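Local coordinates for protein putative metal-dependent hydrolase (PDB 3KL7) that binds two zinc ions in a metallo-beta-lactamase fold and is probably a metal-dependent hydrolase whose substrate is not established, at residues A[160-165]-A[185-190]; A[178-183]-A[195-200]; A[208-213]-A[229-234]. All blocks are in the same frame, centred on the assembly; numbering follows the deposited sequence. Where two conformers were deposited one is given.

Interaction 1: A[160-165]-A[185-190]; sequences AGDTED and PYTMTV. With ZN (zinc ion), chain C; ZN (zinc ion), chain D.
T187 and M188 pack by van der Waals contact against the loop that carries the zinc ligand D162. The methyl CG2 of T187 lies 3.7 Å from D162 OD1, the carboxylate oxygen that is not bound to metal, while T187 CB rests 3.5 Å from the carbonyl O of T163. With its OG1 set between the backbone N and the carbonyl carbon (chi1 66°), T187 has its methyl on the D162 side, and the hydroxyl is hydrogen-bonded to N183. M188, a selenomethionine, runs alongside the backbone: its CG meets E164 CA at 3.6 Å. SE, at the end of an extended CB-CG arm (chi2 -176°), lies 3.6 Å from D165 N, and the bend at chi3 (-80°) turns CE toward the T163 carbonyl. The aliphatic part of E164 returns the contact, its CG 3.6 Å from T187 O.

Polar ends on this loop are held by neighbouring residues: the E164 carboxylate by T133 OG1 and T132 N, and D165 by a salt bridge to K195.

Metal bonds make up the rest. D162 OD2 bridges the two zinc ions, 2.3 Å from the chain C ion and 2.1 Å from the chain D ion, and a water bridges them as well. H73, H75 and H140 complete the protein ligands of the first ion, D77, H78 and H209 those of the second. A bridging aspartate on the loop after a strand, set among histidines, is the hallmark of the dinuclear site of the metallo-beta-lactamase fold.

Interaction 2: A[178-183]-A[195-200]; sequences AFLPVN and KAARMF
A178 begins the contact on strand 177-181, its methyl directed at helix 190-200 and set at the edge of the F200 ring, near the ring plane, with CB 3.8 Å from F200 CZ. The ring gets there because F200 CG stands between its own backbone N and carbonyl carbon (chi1 69°), which carries the phenyl group back toward the strand. F179, next in sequence, points away from the helix and packs instead with F34 of strand 29-36, its ring stacked on that of Y206, so consecutive strand residues serve opposite faces of the sheet.

L180 turns to the helix again and does most of the touching. One branch, CD1, reaches in between the small residues of the helix and lies 4.0 Å from A196 CB. It is 3.9 Å from the backbone N of A197 and also touches A197 CB. The same methyl reaches the edge of the F200 ring, 4.4 Å from its CE1. The segment axes approach to 10.2 Å, with 150° between the strand and helix directions. L205 of strand 204-208 extends the apolar layer, touching both L180 and A197. Strand 177-181, helix 190-200 and the parallel neighbouring strand 204-208 form a beta-alpha-beta crossover, part of one half of the alpha-beta/beta-alpha sandwich of metallo-beta-lactamases.

Interaction 3: A[208-213]-A[229-234]; sequences YHYGDT and VRIREL. With ZN (zinc ion), chain D.
Y210 and L234 join the H209 loop of the metallo-beta-lactamase fold to the C-terminal tail that follows strand 228-229. Two hydrogen bonds tie them. The Y210 hydroxyl donates to R232 O at 2.6 Å; that oxygen lies at the ring edge, in its plane, and the donor is tilted 24° from the carbonyl plane. I231 CG2 also approaches this hydroxyl. At the other end of the residue, Y210 N donates to L234 O over 3.2 Å, nearly straight at 164°. The tyrosine is thus gripped at both backbone and tip, and its ring spans the tail from R232 to L234. The Y208 hydroxyl leads away from the tail to G161 N, and the guanidinium of R232 forms a salt bridge with D20.

Apolar contacts accompany them. L234 CB lies 4.1 Å from Y210 CE2, and its CD1 meets Y208 CB at 3.7 Å. F34 also touches L234.

Metal binding lies on the far side of H209 from the tail. The imidazole swings clear of the tail, chi1 at -168° with CG opposite the backbone N, and reaches the chain D zinc ion, which H209 NE2 binds at 2.2 Å.

Interactions 1 and 3 meet at the dinuclear site: D162 and H209 both bind the chain D zinc ion, and T187 CG2 lies 3.9 Å from H209 CE1. The probable Y208 OH to G161 N bond (2.9 Å) joins the two metal-binding loops. Interaction 2 lies about 8 Å from interaction 1 and about 12 Å from interaction 3, centre to centre. Its helix reaches the D162 loop through the salt bridge of D165 OD2 with K195 NZ (2.8 Å), and its strand pairs with the base of the H209 loop through L180 O and Y208 N (2.8 Å). Strands 155-159 and 204-208, parallel and flanking strand 177-181, thus carry D162 and H209 just past their C-terminal ends.

Interaction 1: A[160-165]-A[185-190]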
loop_
_atom_site.group_PDB
_atom_site.type_symbol
_atom_site.label_atom_id
_atom_site.label_comp_id
_atom_site.label_asym_id
_atom_site.label_seq_id
_atom_site.Cartn_x
_atom_site.Cartn_y
_atom_site.Cartn_z
ATOM N N ALA A 160 0.532 -2.277 -3.146
ATOM C CA ALA A 160 1.530 -3.256 -3.585
ATOM C C ALA A 160 2.716 -3.376 -2.638
ATOM O O ALA A 160 3.347 -4.406 -2.582
ATOM C CB ALA A 160 2.009 -2.943 -4.998
ATOM N N GLY A 161 3.005 -2.340 -1.882
ATOM C CA GLY A 161 4.269 -2.319 -1.128
ATOM C C GLY A 161 5.440 -2.164 -2.110
ATOM O O GLY A 161 5.297 -1.485 -3.133
ATOM N N ASP A 162 6.585 -2.795 -1.811
ATOM C CA ASP A 162 7.770 -2.696 -2.691
ATOM C C ASP A 162 7.933 -3.956 -3.556
ATOM O O ASP A 162 8.185 -5.034 -3.048
ATOM C CB ASP A 162 9.041 -2.424 -1.868
ATOM C CG ASP A 162 9.120 -0.970 -1.373
ATOM O OD1 ASP A 162 8.205 -0.154 -1.721
ATOM O OD2 ASP A 162 10.088 -0.634 -0.662
ATOM N N THR A 163 7.774 -3.785 -4.875
ATOM C CA THR A 163 7.757 -4.910 -5.806
ATOM C C THR A 163 8.124 -4.455 -7.220
ATOM O O THR A 163 8.185 -3.279 -7.505
ATOM C CB THR A 163 6.361 -5.546 -5.836
ATOM O OG1 THR A 163 6.346 -6.682 -6.732
ATOM C CG2 THR A 163 5.307 -4.511 -6.270
ATOM N N GLU A 164 8.380 -5.400 -8.090
ATOM C CA GLU A 164 8.494 -5.111 -9.507
ATOM C C GLU A 164 7.248 -5.670 -10.201
ATOM O O GLU A 164 6.286 -6.087 -9.524
ATOM C CB GLU A 164 9.827 -5.688 -10.083
ATOM C CG GLU A 164 11.017 -4.702 -9.913
ATOM C CD GLU A 164 12.345 -5.253 -10.392
ATOM O OE1 GLU A 164 12.917 -6.115 -9.685
ATOM O OE2 GLU A 164 12.835 -4.794 -11.475
ATOM N N ASP A 165 7.236 -5.665 -11.532
ATOM C CA ASP A 165 6.060 -6.128 -12.286
ATOM C C ASP A 165 5.999 -7.641 -12.290
ATOM O O ASP A 165 6.224 -8.288 -13.314
ATOM C CB ASP A 165 6.078 -5.583 -13.721
ATOM C CG ASP A 165 7.395 -5.887 -14.454
ATOM O OD1 ASP A 165 8.467 -5.776 -13.826
ATOM O OD2 ASP A 165 7.345 -6.226 -15.660
ATOM N N PRO A 185 16.733 2.112 -7.616
ATOM C CA PRO A 185 16.568 0.783 -8.219
ATOM C C PRO A 185 15.634 -0.173 -7.430
ATOM O O PRO A 185 15.513 -1.345 -7.775
ATOM C CB PRO A 185 17.979 0.245 -8.211
ATOM C CG PRO A 185 18.603 0.861 -6.957
ATOM C CD PRO A 185 17.886 2.158 -6.696
ATOM N N TYR A 186 14.986 0.334 -6.413
ATOM C CA TYR A 186 14.313 -0.507 -5.429
ATOM C C TYR A 186 13.009 -1.158 -5.939
ATOM O O TYR A 186 12.730 -2.297 -5.624
ATOM C CB TYR A 186 14.037 0.318 -4.161
ATOM C CG TYR A 186 15.269 1.018 -3.650
ATOM C CD1 TYR A 186 16.322 0.294 -3.105
ATOM C CD2 TYR A 186 15.405 2.391 -3.747
ATOM C CE1 TYR A 186 17.475 0.927 -2.651
ATOM C CE2 TYR A 186 16.572 3.042 -3.286
ATOM C CZ TYR A 186 17.584 2.301 -2.747
ATOM O OH TYR A 186 18.723 2.913 -2.291
ATOM N N THR A 187 12.221 -0.420 -6.721
ATOM C CA THR A 187 10.964 -0.936 -7.216
ATOM C C THR A 187 10.875 -0.760 -8.747
ATOM O O THR A 187 11.766 -1.232 -9.463
ATOM C CB THR A 187 9.751 -0.339 -6.445
ATOM O OG1 THR A 187 9.643 1.068 -6.691
ATOM C CG2 THR A 187 9.907 -0.579 -4.949
HETATM N N MSE A 188 9.843 -0.086 -9.247
HETATM C CA MSE A 188 9.550 -0.103 -10.694
HETATM C C MSE A 188 9.940 1.184 -11.467
HETATM O O MSE A 188 9.875 2.323 -10.924
HETATM C CB MSE A 188 8.048 -0.399 -10.928
HETATM C CG MSE A 188 7.691 -1.868 -10.761
HETATM SE SE MSE A 188 5.853 -2.319 -11.173
HETATM C CE MSE A 188 5.094 -1.721 -9.503
ATOM N N THR A 189 10.330 0.994 -12.733
ATOM C CA THR A 189 10.453 2.106 -13.682
ATOM C C THR A 189 9.071 2.413 -14.209
ATOM O O THR A 189 8.106 1.681 -13.924
ATOM C CB THR A 189 11.329 1.753 -14.886
ATOM O OG1 THR A 189 10.666 0.740 -15.664
ATOM C CG2 THR A 189 12.741 1.261 -14.434
ATOM N N VAL A 190 8.953 3.486 -14.983
ATOM C CA VAL A 190 7.645 3.911 -15.486
ATOM C C VAL A 190 7.068 2.845 -16.399
ATOM O O VAL A 190 5.883 2.516 -16.304
ATOM C CB VAL A 190 7.739 5.270 -16.203
ATOM C CG1 VAL A 190 6.476 5.552 -17.008
ATOM C CG2 VAL A 190 8.017 6.398 -15.167
HETATM ZN ZN ZN C . 11.707 -1.721 0.549
HETATM ZN ZN ZN D . 10.597 1.198 0.206
HETATM O O HOH W 1 11.952 0.136 1.358
#

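Interaction 2: A[178-183]-A[195-200]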
loop_
_atom_site.group_PDB
_atom_site.type_symbol
_atom_site.label_atom_id
_atom_site.label_comp_id
_atom_site.label_asym_id
_atom_site.label_seq_id
_atom_site.Cartn_x
_atom_site.Cartn_y
_atom_site.Cartn_z
ATOM N N ALA A 178 -5.461 1.120 -6.961
ATOM C CA ALA A 178 -4.177 0.477 -6.791
ATOM C C ALA A 178 -3.096 1.470 -6.561
ATOM O O ALA A 178 -3.064 2.519 -7.173
ATOM C CB ALA A 178 -3.841 -0.421 -8.020
ATOM N N PHE A 179 -2.202 1.123 -5.662
ATOM C CA PHE A 179 -0.995 1.859 -5.444
ATOM C C PHE A 179 0.171 0.998 -5.877
ATOM O O PHE A 179 0.397 -0.064 -5.317
ATOM C CB PHE A 179 -0.860 2.241 -3.952
ATOM C CG PHE A 179 -1.946 3.183 -3.468
ATOM C CD1 PHE A 179 -3.206 2.697 -3.136
ATOM C CD2 PHE A 179 -1.714 4.534 -3.373
ATOM C CE1 PHE A 179 -4.196 3.550 -2.713
ATOM C CE2 PHE A 179 -2.703 5.388 -2.955
ATOM C CZ PHE A 179 -3.944 4.901 -2.627
ATOM N N LEU A 180 0.902 1.463 -6.890
ATOM C CA LEU A 180 2.123 0.786 -7.366
ATOM C C LEU A 180 3.354 1.662 -7.128
ATOM O O LEU A 180 3.297 2.899 -7.326
ATOM C CB LEU A 180 2.006 0.482 -8.860
ATOM C CG LEU A 180 0.881 -0.474 -9.208
ATOM C CD1 LEU A 180 0.780 -0.683 -10.748
ATOM C CD2 LEU A 180 1.078 -1.811 -8.462
ATOM N N PRO A 181 4.480 1.034 -6.699
ATOM C CA PRO A 181 5.758 1.714 -6.411
ATOM C C PRO A 181 6.618 1.927 -7.638
ATOM O O PRO A 181 6.869 0.985 -8.382
ATOM C CB PRO A 181 6.457 0.737 -5.465
ATOM C CG PRO A 181 5.964 -0.571 -5.882
ATOM C CD PRO A 181 4.509 -0.359 -6.225
ATOM N N VAL A 182 7.097 3.159 -7.820
ATOM C CA VAL A 182 7.781 3.538 -9.029
ATOM C C VAL A 182 9.055 4.350 -8.713
ATOM O O VAL A 182 9.132 5.565 -9.002
ATOM C CB VAL A 182 6.832 4.384 -9.962
ATOM C CG1 VAL A 182 7.404 4.499 -11.345
ATOM C CG2 VAL A 182 5.370 3.769 -10.002
ATOM N N ASN A 183 10.047 3.690 -8.112
ATOM C CA ASN A 183 11.357 4.300 -7.939
ATOM C C ASN A 183 12.476 3.319 -8.243
ATOM O O ASN A 183 12.256 2.126 -8.274
ATOM C CB ASN A 183 11.522 4.938 -6.537
ATOM C CG ASN A 183 11.636 3.921 -5.428
ATOM O OD1 ASN A 183 11.118 2.805 -5.523
ATOM N ND2 ASN A 183 12.290 4.302 -4.365
ATOM N N LYS A 195 3.299 -1.706 -17.465
ATOM C CA LYS A 195 3.133 -3.122 -17.726
ATOM C C LYS A 195 2.392 -3.797 -16.550
ATOM O O LYS A 195 1.457 -4.557 -16.758
ATOM C CB LYS A 195 4.508 -3.762 -17.980
ATOM C CG LYS A 195 4.489 -5.264 -18.136
ATOM C CD LYS A 195 5.806 -5.801 -18.796
ATOM C CE LYS A 195 5.888 -7.377 -18.701
ATOM N NZ LYS A 195 5.792 -7.899 -17.250
ATOM N N ALA A 196 2.795 -3.478 -15.324
ATOM C CA ALA A 196 2.111 -3.986 -14.127
ATOM C C ALA A 196 0.624 -3.587 -14.127
ATOM O O ALA A 196 -0.252 -4.433 -13.976
ATOM C CB ALA A 196 2.810 -3.472 -12.849
ATOM N N ALA A 197 0.353 -2.292 -14.298
ATOM C CA ALA A 197 -1.006 -1.795 -14.355
ATOM C C ALA A 197 -1.868 -2.554 -15.404
ATOM O O ALA A 197 -3.049 -2.923 -15.119
ATOM C CB ALA A 197 -1.005 -0.318 -14.657
ATOM N N ARG A 198 -1.295 -2.788 -16.607
ATOM C CA ARG A 198 -2.042 -3.452 -17.690
ATOM C C ARG A 198 -2.311 -4.938 -17.382
ATOM O O ARG A 198 -3.205 -5.549 -17.958
ATOM C CB ARG A 198 -1.317 -3.293 -19.037
ATOM C CG ARG A 198 -1.412 -1.867 -19.618
ATOM C CD ARG A 198 -0.898 -1.776 -21.075
ATOM N NE ARG A 198 -0.843 -0.385 -21.535
ATOM C CZ ARG A 198 -1.796 0.214 -22.233
ATOM N NH1 ARG A 198 -2.890 -0.455 -22.588
ATOM N NH2 ARG A 198 -1.652 1.477 -22.584
HETATM N N MSE A 199 -1.550 -5.506 -16.468
HETATM C CA MSE A 199 -1.750 -6.901 -16.116
HETATM C C MSE A 199 -3.089 -7.149 -15.360
HETATM O O MSE A 199 -3.638 -8.240 -15.424
HETATM C CB MSE A 199 -0.576 -7.408 -15.281
HETATM C CG MSE A 199 0.664 -7.792 -16.111
HETATM SE SE MSE A 199 1.951 -8.735 -14.990
HETATM C CE MSE A 199 2.757 -7.248 -14.098
ATOM N N PHE A 200 -3.585 -6.138 -14.638
ATOM C CA PHE A 200 -4.825 -6.304 -13.861
ATOM C C PHE A 200 -5.860 -5.150 -13.974
ATOM O O PHE A 200 -6.941 -5.224 -13.380
ATOM C CB PHE A 200 -4.498 -6.622 -12.378
ATOM C CG PHE A 200 -3.880 -5.477 -11.609
ATOM C CD1 PHE A 200 -2.539 -5.129 -11.797
ATOM C CD2 PHE A 200 -4.621 -4.782 -10.665
ATOM C CE1 PHE A 200 -1.961 -4.084 -11.079
ATOM C CE2 PHE A 200 -4.036 -3.726 -9.928
ATOM C CZ PHE A 200 -2.703 -3.390 -10.139
#

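Interaction 3: A[208-213]-A[229-234]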
loop_
_atom_site.group_PDB
_atom_site.type_symbol
_atom_site.label_atom_id
_atom_site.label_comp_id
_atom_site.label_asym_id
_atom_site.label_seq_id
_atom_site.Cartn_x
_atom_site.Cartn_y
_atom_site.Cartn_z
ATOM N N TYR A 208 2.909 5.516 -6.299
ATOM C CA TYR A 208 3.444 5.971 -5.041
ATOM C C TYR A 208 4.861 5.459 -4.815
ATOM O O TYR A 208 5.431 4.752 -5.678
ATOM C CB TYR A 208 2.462 5.649 -3.888
ATOM C CG TYR A 208 2.539 4.262 -3.229
ATOM C CD1 TYR A 208 3.028 3.139 -3.911
ATOM C CD2 TYR A 208 2.067 4.083 -1.947
ATOM C CE1 TYR A 208 3.079 1.906 -3.308
ATOM C CE2 TYR A 208 2.106 2.853 -1.331
ATOM C CZ TYR A 208 2.612 1.763 -2.005
ATOM O OH TYR A 208 2.651 0.526 -1.369
ATOM N N HIS A 209 5.467 5.852 -3.702
ATOM C CA HIS A 209 6.820 5.421 -3.403
ATOM C C HIS A 209 7.697 5.714 -4.642
ATOM O O HIS A 209 8.510 4.875 -5.049
ATOM C CB HIS A 209 6.801 3.886 -3.071
ATOM C CG HIS A 209 8.078 3.348 -2.467
ATOM N ND1 HIS A 209 9.124 2.877 -3.230
ATOM C CD2 HIS A 209 8.441 3.149 -1.173
ATOM C CE1 HIS A 209 10.091 2.441 -2.433
ATOM N NE2 HIS A 209 9.704 2.595 -1.183
ATOM N N TYR A 210 7.543 6.920 -5.230
ATOM C CA TYR A 210 8.220 7.209 -6.523
ATOM C C TYR A 210 9.447 8.116 -6.492
ATOM O O TYR A 210 10.015 8.429 -7.542
ATOM C CB TYR A 210 7.223 7.642 -7.621
ATOM C CG TYR A 210 6.471 8.974 -7.415
ATOM C CD1 TYR A 210 7.034 10.175 -7.795
ATOM C CD2 TYR A 210 5.192 8.995 -6.918
ATOM C CE1 TYR A 210 6.359 11.359 -7.652
ATOM C CE2 TYR A 210 4.507 10.177 -6.760
ATOM C CZ TYR A 210 5.094 11.356 -7.134
ATOM O OH TYR A 210 4.410 12.550 -6.993
ATOM N N GLY A 211 9.871 8.510 -5.305
ATOM C CA GLY A 211 11.097 9.317 -5.148
ATOM C C GLY A 211 11.209 10.461 -6.136
ATOM O O GLY A 211 10.285 11.241 -6.290
ATOM N N ASP A 212 12.361 10.549 -6.818
ATOM C CA ASP A 212 12.604 11.611 -7.815
ATOM C C ASP A 212 12.139 11.241 -9.237
ATOM O O ASP A 212 12.428 11.958 -10.175
ATOM C CB ASP A 212 14.096 11.952 -7.875
ATOM C CG ASP A 212 14.655 12.330 -6.559
ATOM O OD1 ASP A 212 14.048 13.208 -5.874
ATOM O OD2 ASP A 212 15.723 11.772 -6.200
ATOM N N THR A 213 11.447 10.122 -9.394
ATOM C CA THR A 213 10.930 9.739 -10.708
ATOM C C THR A 213 10.049 10.840 -11.248
ATOM O O THR A 213 9.225 11.401 -10.520
ATOM C CB THR A 213 10.055 8.418 -10.667
ATOM O OG1 THR A 213 10.762 7.372 -9.998
ATOM C CG2 THR A 213 9.690 7.964 -12.088
ATOM N N VAL A 229 -4.875 7.454 -13.926
ATOM C CA VAL A 229 -3.607 7.600 -13.224
ATOM C C VAL A 229 -3.665 8.927 -12.502
ATOM O O VAL A 229 -3.801 9.945 -13.144
ATOM C CB VAL A 229 -2.407 7.592 -14.220
ATOM C CG1 VAL A 229 -1.088 7.660 -13.480
ATOM C CG2 VAL A 229 -2.468 6.342 -15.129
ATOM N N ARG A 230 -3.595 8.904 -11.163
ATOM C CA ARG A 230 -3.694 10.133 -10.352
ATOM C C ARG A 230 -2.381 10.408 -9.681
ATOM O O ARG A 230 -1.895 9.587 -8.901
ATOM C CB ARG A 230 -4.778 9.994 -9.287
ATOM C CG ARG A 230 -6.174 9.700 -9.853
ATOM C CD ARG A 230 -7.214 9.596 -8.758
ATOM N NE ARG A 230 -8.553 9.428 -9.306
ATOM C CZ ARG A 230 -9.679 9.519 -8.587
ATOM N NH1 ARG A 230 -9.629 9.777 -7.281
ATOM N NH2 ARG A 230 -10.855 9.358 -9.174
ATOM N N ILE A 231 -1.794 11.551 -9.978
ATOM C CA ILE A 231 -0.506 11.924 -9.389
ATOM C C ILE A 231 -0.707 12.713 -8.080
ATOM O O ILE A 231 -1.356 13.762 -8.051
ATOM C CB ILE A 231 0.361 12.769 -10.376
ATOM C CG1 ILE A 231 0.476 12.053 -11.717
ATOM C CG2 ILE A 231 1.753 13.016 -9.805
ATOM C CD1 ILE A 231 0.984 10.662 -11.605
ATOM N N ARG A 232 -0.143 12.177 -7.008
ATOM C CA ARG A 232 -0.186 12.799 -5.701
ATOM C C ARG A 232 1.235 12.934 -5.166
ATOM O O ARG A 232 2.164 12.415 -5.751
ATOM C CB ARG A 232 -1.042 11.957 -4.763
ATOM C CG ARG A 232 -2.508 11.818 -5.226
ATOM C CD ARG A 232 -3.253 13.148 -5.184
ATOM N NE ARG A 232 -4.662 13.024 -5.565
ATOM C CZ ARG A 232 -5.124 13.093 -6.828
ATOM N NH1 ARG A 232 -4.302 13.288 -7.856
ATOM N NH2 ARG A 232 -6.400 12.956 -7.056
ATOM N N GLU A 233 1.401 13.650 -4.062
ATOM C CA GLU A 233 2.740 13.879 -3.509
ATOM C C GLU A 233 3.192 12.669 -2.707
ATOM O O GLU A 233 3.216 12.694 -1.472
ATOM C CB GLU A 233 2.777 15.152 -2.656
ATOM C CG GLU A 233 2.482 16.445 -3.443
ATOM C CD GLU A 233 3.408 16.635 -4.649
ATOM O OE1 GLU A 233 4.569 17.070 -4.454
ATOM O OE2 GLU A 233 2.965 16.355 -5.791
ATOM N N LEU A 234 3.552 11.610 -3.429
ATOM C CA LEU A 234 3.899 10.342 -2.820
ATOM C C LEU A 234 5.297 9.883 -3.248
ATOM O O LEU A 234 5.525 8.693 -3.527
ATOM C CB LEU A 234 2.848 9.270 -3.174
ATOM C CG LEU A 234 1.490 9.441 -2.483
ATOM C CD1 LEU A 234 0.403 8.634 -3.179
ATOM C CD2 LEU A 234 1.582 9.088 -1.017
HETATM ZN ZN ZN D . 10.597 1.198 0.206
HETATM O O HOH W 1 11.952 0.136 1.358
#